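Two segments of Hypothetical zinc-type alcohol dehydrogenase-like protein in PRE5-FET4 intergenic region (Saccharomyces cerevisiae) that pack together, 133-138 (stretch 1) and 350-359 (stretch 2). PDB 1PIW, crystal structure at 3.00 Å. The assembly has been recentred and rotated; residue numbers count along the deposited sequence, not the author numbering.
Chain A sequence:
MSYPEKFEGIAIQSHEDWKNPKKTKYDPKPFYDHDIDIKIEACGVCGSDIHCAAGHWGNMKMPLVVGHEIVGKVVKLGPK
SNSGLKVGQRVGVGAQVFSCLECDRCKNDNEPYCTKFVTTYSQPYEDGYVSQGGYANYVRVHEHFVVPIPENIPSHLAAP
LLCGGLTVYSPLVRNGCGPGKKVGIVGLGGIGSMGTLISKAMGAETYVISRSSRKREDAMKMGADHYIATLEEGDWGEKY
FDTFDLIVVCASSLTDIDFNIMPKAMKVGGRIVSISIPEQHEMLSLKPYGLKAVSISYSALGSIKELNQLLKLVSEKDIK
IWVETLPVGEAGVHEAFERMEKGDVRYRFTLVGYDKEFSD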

# COMPACT_ATOMS: atom_id res chain seq x y z
N GLY A 133 22.67 -0.15 26.52
CA GLY A 133 23.51 -1.00 25.68
C GLY A 133 23.83 -0.60 24.24
O GLY A 133 23.20 0.30 23.69
N GLY A 134 24.79 -1.29 23.64
CA GLY A 134 25.19 -0.98 22.27
C GLY A 134 26.68 -0.64 22.19
O GLY A 134 27.53 -1.52 22.00
N TYR A 135 26.99 0.64 22.32
CA TYR A 135 28.38 1.07 22.31
C TYR A 135 28.86 0.89 23.74
O TYR A 135 29.34 1.84 24.36
N ALA A 136 28.73 -0.31 24.28
CA ALA A 136 29.15 -0.55 25.65
C ALA A 136 29.76 -1.93 25.77
O ALA A 136 29.85 -2.65 24.79
N ASN A 137 30.15 -2.30 26.98
CA ASN A 137 30.77 -3.59 27.24
C ASN A 137 29.77 -4.73 27.46
O ASN A 137 30.10 -5.91 27.24
N TYR A 138 28.56 -4.39 27.89
CA TYR A 138 27.52 -5.38 28.13
C TYR A 138 26.13 -4.85 27.80
O TYR A 138 25.86 -3.66 27.90
N THR A 350 31.28 -0.67 11.88
CA THR A 350 31.06 -1.63 12.94
C THR A 350 32.13 -1.41 13.99
O THR A 350 33.30 -1.66 13.74
N LEU A 351 31.71 -0.92 15.14
CA LEU A 351 32.64 -0.68 16.24
C LEU A 351 33.14 -2.04 16.69
O LEU A 351 32.36 -2.97 16.87
N VAL A 352 34.45 -2.15 16.87
CA VAL A 352 35.08 -3.39 17.28
C VAL A 352 36.12 -3.13 18.37
O VAL A 352 36.13 -2.06 18.95
N GLY A 353 36.98 -4.10 18.64
CA GLY A 353 37.98 -3.90 19.67
C GLY A 353 37.36 -3.48 20.98
O GLY A 353 37.79 -2.51 21.60
N TYR A 354 36.33 -4.20 21.39
CA TYR A 354 35.61 -3.92 22.63
C TYR A 354 36.37 -4.34 23.90
O TYR A 354 36.29 -3.69 24.93
N ASP A 355 37.12 -5.43 23.81
CA ASP A 355 37.87 -5.94 24.95
C ASP A 355 39.12 -5.13 25.28
O ASP A 355 39.56 -5.13 26.42
N LYS A 356 39.70 -4.46 24.28
CA LYS A 356 40.90 -3.66 24.53
C LYS A 356 40.51 -2.20 24.68
O LYS A 356 41.27 -1.31 24.32
N GLU A 357 39.32 -1.98 25.22
CA GLU A 357 38.80 -0.64 25.43
C GLU A 357 38.06 -0.51 26.75
O GLU A 357 38.03 0.56 27.35
N PHE A 358 37.45 -1.61 27.21
CA PHE A 358 36.69 -1.57 28.45
C PHE A 358 37.32 -2.23 29.67
O PHE A 358 36.86 -2.03 30.80
N SER A 359 38.37 -3.02 29.46
CA SER A 359 39.06 -3.67 30.57
C SER A 359 38.11 -4.30 31.60
O SER A 359 37.31 -5.18 31.27

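The contact between the two stretches is small, burying 306 Å² in total, and stretch 2 supplies it through three side chains, those of Leu-351, Tyr-354 and Phe-358, all of which leave the backbone toward stretch 1. Stretch 2 enters as the end of a strand, where Thr-350, with chi1 in m, lies out of reach of the other stretch, its hydroxyl hydrogen-bonded elsewhere in the structure. Leu-351 follows with its side chain turned inward in the m,t rotamer. This conformation sets CD1 over one face of the Tyr-135 ring, 3.4 Å from the ring centroid and 11° off the normal, a nearly perpendicular CH-pi approach; the closest pair is Leu-351 CD1 to Tyr-135 CD1, also at 3.4 Å. Tyr-135 meets it with a side chain that leaves its backbone sideways, chi1 in m, and its hydroxyl is satisfied elsewhere in the structure.

Val-352 (m) and Gly-353 make no contact. At Gly-353 the chain adopts a positive phi, a conformation that favours glycine, and a side chain there would be crowded by Lys-356 CE.

Tyr-354 provides the polar link. Its chi1 of -92° lies between wells, and the ring reaches across so that Tyr-354 OH donates a hydrogen bond of 2.7 Å to Gly-134 O. The phenol is thus anchored to a backbone carbonyl, which also accepts a weak hydrogen bond from Ala-136 N at 2.8 Å. Gly-134 has no side chain, and its phi/psi of 122/-91° would jam a CB against the preceding carbonyl. Beyond the hydrogen bond, the hydroxyl packs against the next residue, with Tyr-354 OH 3.5 Å from Tyr-135 CA, while the backbone of Tyr-135 and Ala-136 borders the edge of the Tyr-354 ring.

The next three side chains, Asp-355 (chi1 p), Lys-356 (p, then extended) and Glu-357 (chi1 t), take no part in the contact. Phe-358 restores it. Its backbone N is hydrogen-bonded to Tyr-354 O at 3.3 Å, and its m rotamer, with chi2 of 93°, presents one ring face to Asn-137 CB and Ala-136 C. Asn-137 CB lies 3.7 Å from Phe-358 CG and makes a CH-pi contact with the ring, while Phe-358 CZ comes within 3.8 Å of Ala-136 CA. The Ala-136 methyl points away, so this residue offers its backbone to the ring. Asn-137, chi1 in p, has OD1 hydrogen-bonded elsewhere in the structure. Ser-359, poorly ordered, turns away with positive phi, and its OG donates to Phe-358 O at 2.6 Å.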

# COMPACT_ATOMS: atom_id res chain seq x y z
CB TYR A 135 28.52 2.55 21.92
CG TYR A 135 28.05 2.93 20.54
CD1 TYR A 135 27.42 2.01 19.70
CD2 TYR A 135 28.19 4.24 20.08
CE1 TYR A 135 26.94 2.38 18.46
CE2 TYR A 135 27.71 4.62 18.84
CZ TYR A 135 27.08 3.68 18.04
OH TYR A 135 26.55 4.05 16.82
CB ALA A 136 27.99 -0.40 26.58
CB ASN A 137 31.71 -3.48 28.44
CG ASN A 137 31.01 -2.97 29.70
OD1 ASN A 137 31.61 -2.88 30.77
ND2 ASN A 137 29.73 -2.64 29.57
CB TYR A 138 27.49 -5.83 29.60
CG TYR A 138 28.75 -6.49 30.09
CD1 TYR A 138 29.69 -5.77 30.82
CD2 TYR A 138 29.00 -7.83 29.82
CE1 TYR A 138 30.86 -6.37 31.26
CE2 TYR A 138 30.17 -8.44 30.26
CZ TYR A 138 31.10 -7.70 30.98
OH TYR A 138 32.28 -8.28 31.40
CB THR A 350 31.14 -3.09 12.48
OG1 THR A 350 30.10 -3.36 11.52
CG2 THR A 350 30.95 -4.00 13.68
CB LEU A 351 31.91 0.03 17.39
CG LEU A 351 31.24 1.35 16.98
CD1 LEU A 351 30.42 1.91 18.11
CD2 LEU A 351 32.31 2.33 16.54
CB VAL A 352 35.77 -4.08 16.07
CG1 VAL A 352 34.73 -4.59 15.11
CG2 VAL A 352 36.65 -3.09 15.36
CB TYR A 354 34.25 -4.64 22.61
CG TYR A 354 33.09 -3.83 22.08
CD1 TYR A 354 32.26 -3.13 22.94
CD2 TYR A 354 32.82 -3.78 20.72
CE1 TYR A 354 31.19 -2.38 22.46
CE2 TYR A 354 31.75 -3.03 20.23
CZ TYR A 354 30.93 -2.33 21.11
OH TYR A 354 29.85 -1.58 20.66
CB ASP A 355 38.24 -7.40 24.71
CG ASP A 355 38.95 -7.61 23.39
OD1 ASP A 355 39.16 -8.78 23.01
OD2 ASP A 355 39.31 -6.60 22.73
CB LYS A 356 41.90 -3.82 23.39
CG LYS A 356 41.43 -3.28 22.06
CD LYS A 356 42.54 -3.32 21.02
CE LYS A 356 42.11 -2.67 19.70
NZ LYS A 356 43.25 -2.50 18.74
CB GLU A 357 37.83 -0.26 24.31
CG GLU A 357 37.00 0.98 24.63
CD GLU A 357 37.84 2.24 24.62
OE1 GLU A 357 37.41 3.25 25.23
OE2 GLU A 357 38.92 2.22 23.99
CB PHE A 358 35.30 -2.13 28.21
CG PHE A 358 34.44 -1.27 27.34
CD1 PHE A 358 34.38 -1.47 25.97
CD2 PHE A 358 33.70 -0.23 27.88
CE1 PHE A 358 33.60 -0.66 25.16
CE2 PHE A 358 32.92 0.59 27.08
CZ PHE A 358 32.87 0.37 25.72
CB SER A 359 39.96 -2.65 31.30
OG SER A 359 39.18 -1.66 31.97